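PDB 1VE2: uroporphyrin-III C-methyltransferase from Thermus thermophilus, which probably catalyses the S-adenosyl-L-methionine-dependent C-methylation of the uroporphyrinogen III macrocycle in tetrapyrrole biosynthesis. Local coordinates for residues K4-G9 and E110-V115; L127-R132 and G223-L228; D154-L159 and L216-V221; L184-G189 and G209-A214. One frame throughout, in Å; residues are numbered along the deposited sequence.

Contact 1: K4-G9 and E110-V115; sequences KVYLVG and EVVPGV
Lys4 and Glu110 form a salt bridge between NZ and OE1, whose 2.4 Å separation is too short to be taken literally. The extended lysine also brings NZ within 3.2 Å of Tyr6 OH, to which it donates. Glu110 lies alongside the tyrosine, its OE2 at the ring edge, 3.6 Å from Tyr6 CE1, and the carboxylate plane turned 68° from the ring. The carboxylate has a second cation, Lys21 of helix 20-28, at OE2. An alanine in place of Glu110 would probably leave both Lys4 and Lys21 without their carboxylate mate. Lys4, Tyr6 and Glu110 project from neighbouring parallel strands, 4-9 and 109-112, the latter outermost in the five-stranded parallel sheet of the N-terminal half of the chain. The ladder between the strands runs through Glu110 N to Val5 O, Leu7 N to Glu110 O, Val112 N to Leu7 O (2.8 Å, 178°) and Gly9 N to Val112 O. On the other face Leu7 CD1 meets Val111 CG2 at 4.2 Å, with helix 95-105 packed on Leu7. Beyond the ladder Gly9 CA and Gly114 CA approach to 4.2 Å, where a beta carbon on either would collide with the segment opposite, and a water links Gly9 O to Pro113 O.

Contact 2: L127-R132 and G223-L228; sequences LPLTHR and GLYGEL
Tyr225 and Leu127 have the most surface buried here, with Pro128 next, and the phenol ring is what they share. Leu127 lies against one face of the ring: its CB is 3.7 Å above the plane, displaced toward the rim nearest CE1 and CZ, in a CH-pi contact. Its CG is anti to the carbonyl carbon (chi1 -53°); beyond it the two methyls spread over the ring, where Leu127 CD1 meets Tyr225 CD2 and CE2, and Leu127 CD2 meets Tyr225 CG and CD1. The hydroxyl reaches past Leu127 to the next residue, donating to Pro128 O over 2.7 Å. That oxygen lies in the plane of the ring, at its edge, whereas the hydroxyl stands 40° out of the carbonyl plane. Pro128 uses its ring as well, CD touching Leu228 CD1 at 3.7 Å and Tyr225 CE1 at 4.0 Å. Farther along, Leu224 sets CD1 over the centre of the His131 imidazole, 3.6 Å above it, while Arg132 CG covers the opposite face. The contact thus fastens the loop after helix 119-124 to the short C-terminal helix 225-228. The second subunit packs against the same patch: its Met90 touches Pro128, its Leu100 touches His131, and its Arg104 forms a salt bridge with Glu227. Between the two segments the interface is almost wholly hydrocarbon, and its single hydrogen bond gives both a buried tyrosine hydroxyl and a loop carbonyl a partner, which probably fixes the depth to which the ring is inserted.

Contact 3: D154-L159 and L216-V221; sequences DTLVLL and LVVGKV
Leu156 and Val218 form a hydrogen-bonded antiparallel pair, as do Leu158 and Leu216, and Val157 faces Val217 in the non-hydrogen-bonded position between them. The strand axes are 4.7 Å apart, their directions 166° from each other. Four backbone bonds hold the ladder, from the 2.8 Å link of Leu158 N to Leu216 O to the 3.0 Å link of Leu156 N to Val218 O. Just beyond the Leu156-Val218 pair, Gly219 has a positive phi of 141°; a beta carbon there would run into Asp154 O. Two waters fill in for direct bonds. One gives hydrogens to Asp154 O and Thr155 OG1 and accepts from Val221 N; the other joins Asp154 O to Lys220 N. Among the side chains, Leu156 and Val218 lie side by side, CB to CG1 at 3.7 Å, on the face that also carries Leu158 and Leu216. Thr155 divides its branches: CG2, anti to the backbone N, packs on Val217 CG1 at 3.7 Å, while OG1 lies 3.3 Å from Val221 CG1 and hydrogen-bonds to Leu129 O in the loop after helix 119-124. A valine in place of Thr155 would probably leave Leu129 O and the bridging water without their hydroxyl partner. Helix 168-173 covers the leucine face, Leu172 touching Leu156, Leu158 and Leu216. Within the mixed sheet, strand 138-142 runs parallel to 155-159 along its far edge, and strand 181-186 flanks 214-218 on the side remote from this pairing.

Contact 4: L184-G189 and G209-A214; sequences LLARVG and GLPSPA
Arg187 meets the loop 209-214 twice, once through its backbone and once through its guanidinium. Its N donates to Pro213 O over 3.2 Å, an almost straight bond. Its NH1 donates to Ser212 O, also at 3.2 Å, with the acceptor within 1° of the guanidinium plane. The chain is bent about the CG-CD bond (chi3 69°), which swings NE out of the extended line. The head group is thus tied to carbonyls of two loops, Ser212 O through NH1 and Pro191 O through NE. Pro211 supports the aliphatic part of this side chain, its CB 3.6 Å from Arg187 CD, the two crossing at about a right angle. The peptide between Ser212 and Pro213 is cis, and the carbonyls of Ser212 and of Pro213 itself both accept from Arg187. Deeper in, Ala186 CB touches Ala214 CB at 3.6 Å, Leu210 CD2 at 3.8 Å and Pro211 CB. Leu210 presses its other methyl, CD1, onto Leu184 CB at 3.3 Å, tighter than ordinary van der Waals contact; its chi1 of -112° lies far from a staggered value, so the leucine is either strained or imprecisely placed, and the short contact is doubtful. Leu210 also rests on Ala194 and Arg196 of strand 194-199. Ala186 and Ala214 form a non-hydrogen-bonded antiparallel pair, CA to CA 3.9 Å, where the loop becomes strand 214-218. The loop forms part of a crossover connection between two parallel strands of the mixed sheet, 194-199 and 214-218, passing over strand 181-186, which lies between them.

Contacts 2, 3 and 4 belong to one half of the chain and touch one another, whereas contact 1 lies in the N-terminal parallel sheet, its centre 25 to 31 Å from theirs. Contacts 3 and 4 share the mixed sheet: Leu216 CG is 4.0 Å from Leu184 CD2 across neighbouring strands. Contact 2 lies against the other face, with Leu129 CD2 3.8 Å from Val157 CG2 and Leu127 CD1 3.9 Å from Leu185 CD2. Along the chain contact 4 is nested within contact 3, and contact 3 within contact 2. Contacts 1 and 2 both touch the second subunit. In related methyltransferases substrate and cofactor bind in the cleft between two such domains, probably also here.

Contact 1: K4-G9 and E110-V115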
loop_
_atom_site.group_PDB
_atom_site.type_symbol
_atom_site.label_atom_id
_atom_site.label_comp_id
_atom_site.label_asym_id
_atom_site.label_seq_id
_atom_site.Cartn_x
_atom_site.Cartn_y
_atom_site.Cartn_z
ATOM N N LYS A 4 -21.913 9.342 11.567
ATOM C CA LYS A 4 -20.957 9.147 10.492
ATOM C C LYS A 4 -20.012 8.031 10.876
ATOM O O LYS A 4 -19.671 7.868 12.043
ATOM C CB LYS A 4 -20.166 10.428 10.240
ATOM C CG LYS A 4 -19.162 10.325 9.106
ATOM C CD LYS A 4 -18.589 11.696 8.784
ATOM C CE LYS A 4 -17.650 11.644 7.590
ATOM N NZ LYS A 4 -17.081 12.991 7.303
ATOM N N VAL A 5 -19.577 7.268 9.884
ATOM C CA VAL A 5 -18.678 6.162 10.140
ATOM C C VAL A 5 -17.396 6.335 9.342
ATOM O O VAL A 5 -17.427 6.675 8.158
ATOM C CB VAL A 5 -19.330 4.813 9.744
ATOM C CG1 VAL A 5 -18.335 3.677 9.942
ATOM C CG2 VAL A 5 -20.595 4.579 10.579
ATOM N N TYR A 6 -16.268 6.114 10.004
ATOM C CA TYR A 6 -14.976 6.200 9.338
ATOM C C TYR A 6 -14.389 4.798 9.332
ATOM O O TYR A 6 -14.362 4.144 10.376
ATOM C CB TYR A 6 -14.018 7.111 10.109
ATOM C CG TYR A 6 -14.324 8.586 10.009
ATOM C CD1 TYR A 6 -13.812 9.352 8.966
ATOM C CD2 TYR A 6 -15.117 9.218 10.966
ATOM C CE1 TYR A 6 -14.075 10.719 8.877
ATOM C CE2 TYR A 6 -15.391 10.585 10.886
ATOM C CZ TYR A 6 -14.864 11.326 9.840
ATOM O OH TYR A 6 -15.120 12.677 9.758
ATOM N N LEU A 7 -13.964 4.318 8.168
ATOM C CA LEU A 7 -13.313 2.999 8.107
ATOM C C LEU A 7 -11.847 3.417 8.096
ATOM O O LEU A 7 -11.356 3.972 7.109
ATOM C CB LEU A 7 -13.698 2.242 6.829
ATOM C CG LEU A 7 -15.208 2.002 6.633
ATOM C CD1 LEU A 7 -15.398 1.056 5.447
ATOM C CD2 LEU A 7 -15.842 1.391 7.892
ATOM N N VAL A 8 -11.168 3.155 9.209
ATOM C CA VAL A 8 -9.785 3.584 9.413
ATOM C C VAL A 8 -8.696 2.529 9.397
ATOM O O VAL A 8 -8.813 1.493 10.047
ATOM C CB VAL A 8 -9.673 4.339 10.768
ATOM C CG1 VAL A 8 -8.256 4.928 10.954
ATOM C CG2 VAL A 8 -10.744 5.415 10.838
ATOM N N GLY A 9 -7.629 2.819 8.659
ATOM C CA GLY A 9 -6.493 1.921 8.595
ATOM C C GLY A 9 -5.524 2.260 9.719
ATOM O O GLY A 9 -5.167 3.425 9.907
ATOM N N GLU A 110 -16.591 7.681 5.463
ATOM C CA GLU A 110 -15.355 8.044 4.789
ATOM C C GLU A 110 -14.355 6.944 5.080
ATOM O O GLU A 110 -14.396 6.327 6.148
ATOM C CB GLU A 110 -14.786 9.368 5.308
ATOM C CG GLU A 110 -15.621 10.580 5.000
ATOM C CD GLU A 110 -14.908 11.882 5.335
ATOM O OE1 GLU A 110 -15.591 12.926 5.390
ATOM O OE2 GLU A 110 -13.673 11.866 5.536
ATOM N N VAL A 111 -13.459 6.702 4.132
ATOM C CA VAL A 111 -12.439 5.676 4.314
ATOM C C VAL A 111 -11.097 6.389 4.447
ATOM O O VAL A 111 -10.761 7.263 3.641
ATOM C CB VAL A 111 -12.421 4.693 3.121
ATOM C CG1 VAL A 111 -11.331 3.639 3.318
ATOM C CG2 VAL A 111 -13.800 4.029 2.995
ATOM N N VAL A 112 -10.354 6.020 5.483
ATOM C CA VAL A 112 -9.060 6.611 5.789
ATOM C C VAL A 112 -7.975 5.573 5.547
ATOM O O VAL A 112 -7.824 4.629 6.326
ATOM C CB VAL A 112 -9.024 7.064 7.253
ATOM C CG1 VAL A 112 -7.679 7.704 7.585
ATOM C CG2 VAL A 112 -10.165 8.033 7.509
ATOM N N PRO A 113 -7.217 5.726 4.448
ATOM C CA PRO A 113 -6.127 4.830 4.041
ATOM C C PRO A 113 -5.072 4.619 5.113
ATOM O O PRO A 113 -4.831 5.501 5.936
ATOM C CB PRO A 113 -5.530 5.538 2.823
ATOM C CG PRO A 113 -6.683 6.264 2.241
ATOM C CD PRO A 113 -7.394 6.811 3.463
ATOM N N GLY A 114 -4.437 3.451 5.082
ATOM C CA GLY A 114 -3.375 3.150 6.020
ATOM C C GLY A 114 -2.240 2.449 5.291
ATOM O O GLY A 114 -2.440 1.911 4.208
ATOM N N VAL A 115 -1.037 2.489 5.852
ATOM C CA VAL A 115 0.104 1.800 5.249
ATOM C C VAL A 115 -0.235 0.307 5.372
ATOM O O VAL A 115 -0.478 -0.187 6.471
ATOM C CB VAL A 115 1.408 2.132 6.028
ATOM C CG1 VAL A 115 2.538 1.247 5.568
ATOM C CG2 VAL A 115 1.780 3.612 5.798
HETATM O O HOH W 1 -3.548 5.220 8.831
#

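Contact 2: L127-R132 and G223-L228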
loop_
_atom_site.group_PDB
_atom_site.type_symbol
_atom_site.label_atom_id
_atom_site.label_comp_id
_atom_site.label_asym_id
_atom_site.label_seq_id
_atom_site.Cartn_x
_atom_site.Cartn_y
_atom_site.Cartn_z
ATOM N N LEU A 127 12.791 -2.987 2.013
ATOM C CA LEU A 127 12.814 -4.079 1.052
ATOM C C LEU A 127 11.891 -3.796 -0.138
ATOM O O LEU A 127 10.703 -3.539 0.039
ATOM C CB LEU A 127 12.387 -5.368 1.747
ATOM C CG LEU A 127 13.172 -5.686 3.024
ATOM C CD1 LEU A 127 12.577 -6.928 3.663
ATOM C CD2 LEU A 127 14.648 -5.891 2.708
ATOM N N PRO A 128 12.432 -3.852 -1.367
ATOM C CA PRO A 128 11.664 -3.603 -2.592
ATOM C C PRO A 128 10.930 -4.841 -3.111
ATOM O O PRO A 128 11.353 -5.972 -2.863
ATOM C CB PRO A 128 12.736 -3.126 -3.562
ATOM C CG PRO A 128 13.894 -4.029 -3.205
ATOM C CD PRO A 128 13.869 -4.020 -1.674
ATOM N N LEU A 129 9.825 -4.615 -3.823
ATOM C CA LEU A 129 9.027 -5.688 -4.406
ATOM C C LEU A 129 9.337 -5.784 -5.890
ATOM O O LEU A 129 8.991 -6.756 -6.547
ATOM C CB LEU A 129 7.530 -5.420 -4.212
ATOM C CG LEU A 129 7.054 -5.584 -2.766
ATOM C CD1 LEU A 129 5.578 -5.204 -2.654
ATOM C CD2 LEU A 129 7.280 -7.027 -2.328
ATOM N N THR A 130 9.979 -4.747 -6.415
ATOM C CA THR A 130 10.370 -4.715 -7.817
ATOM C C THR A 130 11.780 -4.150 -7.881
ATOM O O THR A 130 12.184 -3.398 -6.998
ATOM C CB THR A 130 9.433 -3.823 -8.650
ATOM O OG1 THR A 130 9.395 -2.508 -8.078
ATOM C CG2 THR A 130 8.022 -4.415 -8.681
ATOM N N HIS A 131 12.521 -4.514 -8.924
ATOM C CA HIS A 131 13.889 -4.038 -9.091
ATOM C C HIS A 131 14.354 -4.367 -10.505
ATOM O O HIS A 131 14.066 -5.443 -11.025
ATOM C CB HIS A 131 14.803 -4.704 -8.057
ATOM C CG HIS A 131 16.169 -4.096 -7.975
ATOM N ND1 HIS A 131 17.279 -4.680 -8.547
ATOM C CD2 HIS A 131 16.598 -2.941 -7.415
ATOM C CE1 HIS A 131 18.333 -3.910 -8.343
ATOM N NE2 HIS A 131 17.948 -2.848 -7.661
ATOM N N ARG A 132 15.062 -3.435 -11.134
ATOM C CA ARG A 132 15.538 -3.648 -12.499
ATOM C C ARG A 132 16.178 -5.017 -12.687
ATOM O O ARG A 132 17.070 -5.401 -11.942
ATOM C CB ARG A 132 16.537 -2.554 -12.882
ATOM C CG ARG A 132 17.692 -2.410 -11.910
ATOM C CD ARG A 132 18.471 -1.130 -12.168
ATOM N NE ARG A 132 19.069 -1.097 -13.496
ATOM C CZ ARG A 132 19.807 -0.088 -13.954
ATOM N NH1 ARG A 132 20.034 0.971 -13.185
ATOM N NH2 ARG A 132 20.316 -0.138 -15.177
ATOM N N GLY A 223 16.260 -11.926 -3.600
ATOM C CA GLY A 223 17.683 -12.218 -3.547
ATOM C C GLY A 223 18.495 -11.053 -3.019
ATOM O O GLY A 223 19.650 -11.214 -2.632
ATOM N N LEU A 224 17.892 -9.870 -2.993
ATOM C CA LEU A 224 18.575 -8.673 -2.507
ATOM C C LEU A 224 18.350 -8.429 -1.017
ATOM O O LEU A 224 19.004 -7.577 -0.416
ATOM C CB LEU A 224 18.061 -7.441 -3.247
ATOM C CG LEU A 224 18.248 -7.285 -4.753
ATOM C CD1 LEU A 224 17.461 -6.069 -5.215
ATOM C CD2 LEU A 224 19.724 -7.134 -5.082
ATOM N N TYR A 225 17.421 -9.172 -0.430
ATOM C CA TYR A 225 17.059 -8.966 0.964
ATOM C C TYR A 225 18.157 -9.124 2.006
ATOM O O TYR A 225 18.137 -8.441 3.029
ATOM C CB TYR A 225 15.852 -9.841 1.302
ATOM C CG TYR A 225 14.555 -9.344 0.668
ATOM C CD1 TYR A 225 14.571 -8.375 -0.343
ATOM C CD2 TYR A 225 13.319 -9.841 1.078
ATOM C CE1 TYR A 225 13.385 -7.913 -0.924
ATOM C CE2 TYR A 225 12.124 -9.386 0.503
ATOM C CZ TYR A 225 12.167 -8.426 -0.495
ATOM O OH TYR A 225 10.996 -7.984 -1.069
ATOM N N GLY A 226 19.116 -10.009 1.752
ATOM C CA GLY A 226 20.198 -10.200 2.703
ATOM C C GLY A 226 21.013 -8.936 2.884
ATOM O O GLY A 226 21.371 -8.563 4.001
ATOM N N GLU A 227 21.296 -8.258 1.781
ATOM C CA GLU A 227 22.085 -7.040 1.823
ATOM C C GLU A 227 21.281 -5.817 2.262
ATOM O O GLU A 227 21.846 -4.852 2.774
ATOM C CB GLU A 227 22.716 -6.808 0.445
ATOM C CG GLU A 227 23.438 -5.480 0.268
ATOM C CD GLU A 227 24.177 -5.398 -1.060
ATOM O OE1 GLU A 227 23.679 -5.967 -2.056
ATOM O OE2 GLU A 227 25.245 -4.759 -1.114
ATOM N N LEU A 228 19.963 -5.864 2.090
ATOM C CA LEU A 228 19.113 -4.735 2.457
ATOM C C LEU A 228 18.395 -4.837 3.801
ATOM O O LEU A 228 18.038 -3.819 4.398
ATOM C CB LEU A 228 18.074 -4.498 1.358
ATOM C CG LEU A 228 18.609 -3.914 0.052
ATOM C CD1 LEU A 228 17.487 -3.833 -0.974
ATOM C CD2 LEU A 228 19.195 -2.532 0.320
#

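Contact 3: D154-L159 and L216-V221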
loop_
_atom_site.group_PDB
_atom_site.type_symbol
_atom_site.label_atom_id
_atom_site.label_comp_id
_atom_site.label_asym_id
_atom_site.label_seq_id
_atom_site.Cartn_x
_atom_site.Cartn_y
_atom_site.Cartn_z
ATOM N N ASP A 154 5.950 -11.226 -11.016
ATOM C CA ASP A 154 7.372 -11.489 -10.789
ATOM C C ASP A 154 7.675 -11.687 -9.313
ATOM O O ASP A 154 8.579 -12.445 -8.958
ATOM C CB ASP A 154 8.230 -10.355 -11.342
ATOM C CG ASP A 154 8.177 -10.278 -12.856
ATOM O OD1 ASP A 154 7.823 -11.294 -13.489
ATOM O OD2 ASP A 154 8.492 -9.211 -13.408
ATOM N N THR A 155 6.922 -10.991 -8.465
ATOM C CA THR A 155 7.074 -11.086 -7.014
ATOM C C THR A 155 5.711 -11.406 -6.418
ATOM O O THR A 155 4.722 -10.731 -6.721
ATOM C CB THR A 155 7.544 -9.754 -6.384
ATOM O OG1 THR A 155 8.793 -9.352 -6.960
ATOM C CG2 THR A 155 7.711 -9.910 -4.863
ATOM N N LEU A 156 5.652 -12.435 -5.577
ATOM C CA LEU A 156 4.400 -12.802 -4.939
ATOM C C LEU A 156 4.462 -12.570 -3.436
ATOM O O LEU A 156 5.412 -12.993 -2.777
ATOM C CB LEU A 156 4.076 -14.268 -5.205
ATOM C CG LEU A 156 2.876 -14.841 -4.456
ATOM C CD1 LEU A 156 1.585 -14.139 -4.884
ATOM C CD2 LEU A 156 2.792 -16.337 -4.751
ATOM N N VAL A 157 3.458 -11.877 -2.908
ATOM C CA VAL A 157 3.368 -11.608 -1.478
ATOM C C VAL A 157 2.138 -12.340 -0.951
ATOM O O VAL A 157 1.037 -12.198 -1.489
ATOM C CB VAL A 157 3.207 -10.097 -1.179
ATOM C CG1 VAL A 157 3.179 -9.859 0.327
ATOM C CG2 VAL A 157 4.342 -9.317 -1.819
ATOM N N LEU A 158 2.324 -13.155 0.082
ATOM C CA LEU A 158 1.200 -13.873 0.667
ATOM C C LEU A 158 1.026 -13.497 2.127
ATOM O O LEU A 158 1.971 -13.541 2.913
ATOM C CB LEU A 158 1.389 -15.390 0.551
ATOM C CG LEU A 158 1.289 -15.978 -0.858
ATOM C CD1 LEU A 158 1.440 -17.497 -0.777
ATOM C CD2 LEU A 158 -0.047 -15.610 -1.480
ATOM N N LEU A 159 -0.192 -13.109 2.480
ATOM C CA LEU A 159 -0.501 -12.735 3.847
ATOM C C LEU A 159 -0.919 -14.014 4.563
ATOM O O LEU A 159 -1.663 -14.825 4.010
ATOM C CB LEU A 159 -1.642 -11.713 3.871
ATOM C CG LEU A 159 -1.434 -10.476 2.977
ATOM C CD1 LEU A 159 -2.686 -9.617 2.948
ATOM C CD2 LEU A 159 -0.261 -9.672 3.489
ATOM N N LEU A 216 4.870 -13.542 3.579
ATOM C CA LEU A 216 5.749 -14.346 2.748
ATOM C C LEU A 216 5.970 -13.572 1.454
ATOM O O LEU A 216 5.021 -13.031 0.886
ATOM C CB LEU A 216 5.102 -15.698 2.434
ATOM C CG LEU A 216 5.859 -16.679 1.530
ATOM C CD1 LEU A 216 5.290 -18.088 1.726
ATOM C CD2 LEU A 216 5.746 -16.257 0.067
ATOM N N VAL A 217 7.221 -13.492 1.016
ATOM C CA VAL A 217 7.556 -12.814 -0.231
ATOM C C VAL A 217 8.479 -13.745 -1.014
ATOM O O VAL A 217 9.515 -14.176 -0.501
ATOM C CB VAL A 217 8.287 -11.475 0.012
ATOM C CG1 VAL A 217 8.466 -10.740 -1.315
ATOM C CG2 VAL A 217 7.512 -10.623 1.004
ATOM N N VAL A 218 8.098 -14.061 -2.250
ATOM C CA VAL A 218 8.895 -14.951 -3.081
ATOM C C VAL A 218 9.161 -14.359 -4.469
ATOM O O VAL A 218 8.321 -13.651 -5.030
ATOM C CB VAL A 218 8.212 -16.346 -3.189
ATOM C CG1 VAL A 218 6.792 -16.204 -3.712
ATOM C CG2 VAL A 218 9.038 -17.280 -4.077
ATOM N N GLY A 219 10.347 -14.636 -5.006
ATOM C CA GLY A 219 10.704 -14.121 -6.313
ATOM C C GLY A 219 12.158 -13.692 -6.363
ATOM O O GLY A 219 12.799 -13.526 -5.327
ATOM N N LYS A 220 12.675 -13.507 -7.573
ATOM C CA LYS A 220 14.059 -13.094 -7.773
ATOM C C LYS A 220 14.464 -11.840 -6.998
ATOM O O LYS A 220 15.628 -11.691 -6.618
ATOM C CB LYS A 220 14.330 -12.869 -9.266
ATOM C CG LYS A 220 14.245 -14.132 -10.117
ATOM C CD LYS A 220 14.514 -13.836 -11.582
ATOM C CE LYS A 220 14.507 -15.115 -12.406
ATOM N NZ LYS A 220 14.798 -14.843 -13.839
ATOM N N VAL A 221 13.518 -10.937 -6.751
ATOM C CA VAL A 221 13.848 -9.709 -6.040
ATOM C C VAL A 221 14.258 -9.971 -4.587
ATOM O O VAL A 221 14.996 -9.190 -3.995
ATOM C CB VAL A 221 12.665 -8.703 -6.042
ATOM C CG1 VAL A 221 11.550 -9.199 -5.130
ATOM C CG2 VAL A 221 13.160 -7.320 -5.611
HETATM O O HOH W 2 10.721 -11.124 -7.566
HETATM O O HOH W 3 10.722 -13.800 -9.743
#

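Contact 4: L184-G189 and G209-A214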
loop_
_atom_site.group_PDB
_atom_site.type_symbol
_atom_site.label_atom_id
_atom_site.label_comp_id
_atom_site.label_asym_id
_atom_site.label_seq_id
_atom_site.Cartn_x
_atom_site.Cartn_y
_atom_site.Cartn_z
ATOM N N LEU A 184 10.363 -14.852 4.878
ATOM C CA LEU A 184 9.256 -15.010 5.812
ATOM C C LEU A 184 9.428 -13.901 6.843
ATOM O O LEU A 184 10.432 -13.854 7.548
ATOM C CB LEU A 184 9.308 -16.386 6.484
ATOM C CG LEU A 184 9.108 -17.597 5.569
ATOM C CD1 LEU A 184 9.243 -18.883 6.380
ATOM C CD2 LEU A 184 7.738 -17.533 4.909
ATOM N N LEU A 185 8.461 -12.995 6.917
ATOM C CA LEU A 185 8.557 -11.879 7.844
ATOM C C LEU A 185 7.378 -11.847 8.798
ATOM O O LEU A 185 6.234 -11.637 8.390
ATOM C CB LEU A 185 8.633 -10.560 7.071
ATOM C CG LEU A 185 9.660 -10.500 5.937
ATOM C CD1 LEU A 185 9.101 -11.190 4.699
ATOM C CD2 LEU A 185 9.987 -9.049 5.622
ATOM N N ALA A 186 7.661 -12.053 10.080
ATOM C CA ALA A 186 6.609 -12.055 11.080
ATOM C C ALA A 186 6.716 -10.881 12.038
ATOM O O ALA A 186 7.810 -10.420 12.355
ATOM C CB ALA A 186 6.636 -13.368 11.857
ATOM N N ARG A 187 5.559 -10.405 12.484
ATOM C CA ARG A 187 5.454 -9.301 13.430
ATOM C C ARG A 187 6.344 -8.106 13.102
ATOM O O ARG A 187 6.979 -7.530 13.989
ATOM C CB ARG A 187 5.760 -9.818 14.839
ATOM C CG ARG A 187 4.875 -10.989 15.263
ATOM C CD ARG A 187 5.266 -11.528 16.636
ATOM N NE ARG A 187 4.962 -10.577 17.705
ATOM C CZ ARG A 187 3.737 -10.316 18.154
ATOM N NH1 ARG A 187 2.685 -10.939 17.633
ATOM N NH2 ARG A 187 3.562 -9.424 19.120
ATOM N N VAL A 188 6.388 -7.726 11.829
ATOM C CA VAL A 188 7.206 -6.588 11.425
ATOM C C VAL A 188 6.695 -5.330 12.115
ATOM O O VAL A 188 5.497 -5.055 12.104
ATOM C CB VAL A 188 7.162 -6.364 9.899
ATOM C CG1 VAL A 188 8.020 -5.152 9.528
ATOM C CG2 VAL A 188 7.651 -7.611 9.182
ATOM N N GLY A 189 7.611 -4.579 12.721
ATOM C CA GLY A 189 7.241 -3.354 13.404
ATOM C C GLY A 189 6.743 -3.580 14.821
ATOM O O GLY A 189 6.468 -2.621 15.540
ATOM N N GLY A 209 7.786 -22.630 13.496
ATOM C CA GLY A 209 8.483 -21.997 14.600
ATOM C C GLY A 209 8.361 -20.487 14.542
ATOM O O GLY A 209 8.570 -19.794 15.537
ATOM N N LEU A 210 8.009 -19.977 13.366
ATOM C CA LEU A 210 7.854 -18.544 13.162
ATOM C C LEU A 210 6.615 -17.988 13.848
ATOM O O LEU A 210 5.559 -18.610 13.834
ATOM C CB LEU A 210 7.761 -18.234 11.667
ATOM C CG LEU A 210 8.916 -17.480 11.010
ATOM C CD1 LEU A 210 8.523 -17.141 9.580
ATOM C CD2 LEU A 210 9.229 -16.211 11.787
ATOM N N PRO A 211 6.731 -16.801 14.460
ATOM C CA PRO A 211 5.610 -16.156 15.144
ATOM C C PRO A 211 4.457 -15.874 14.176
ATOM O O PRO A 211 4.516 -16.226 12.994
ATOM C CB PRO A 211 6.232 -14.866 15.657
ATOM C CG PRO A 211 7.590 -15.282 16.004
ATOM C CD PRO A 211 7.990 -16.115 14.789
ATOM N N SER A 212 3.415 -15.226 14.689
ATOM C CA SER A 212 2.250 -14.870 13.886
ATOM C C SER A 212 1.669 -13.509 14.280
ATOM O O SER A 212 1.780 -13.082 15.433
ATOM C CB SER A 212 1.168 -15.941 14.020
ATOM O OG SER A 212 1.592 -17.170 13.459
ATOM N N PRO A 213 1.052 -12.803 13.315
ATOM C CA PRO A 213 0.887 -13.213 11.916
ATOM C C PRO A 213 2.188 -12.990 11.151
ATOM O O PRO A 213 3.094 -12.319 11.644
ATOM C CB PRO A 213 -0.233 -12.301 11.426
ATOM C CG PRO A 213 0.060 -11.027 12.162
ATOM C CD PRO A 213 0.349 -11.532 13.568
ATOM N N ALA A 214 2.284 -13.550 9.951
ATOM C CA ALA A 214 3.496 -13.388 9.162
ATOM C C ALA A 214 3.219 -13.156 7.679
ATOM O O ALA A 214 2.122 -13.423 7.186
ATOM C CB ALA A 214 4.393 -14.601 9.341
#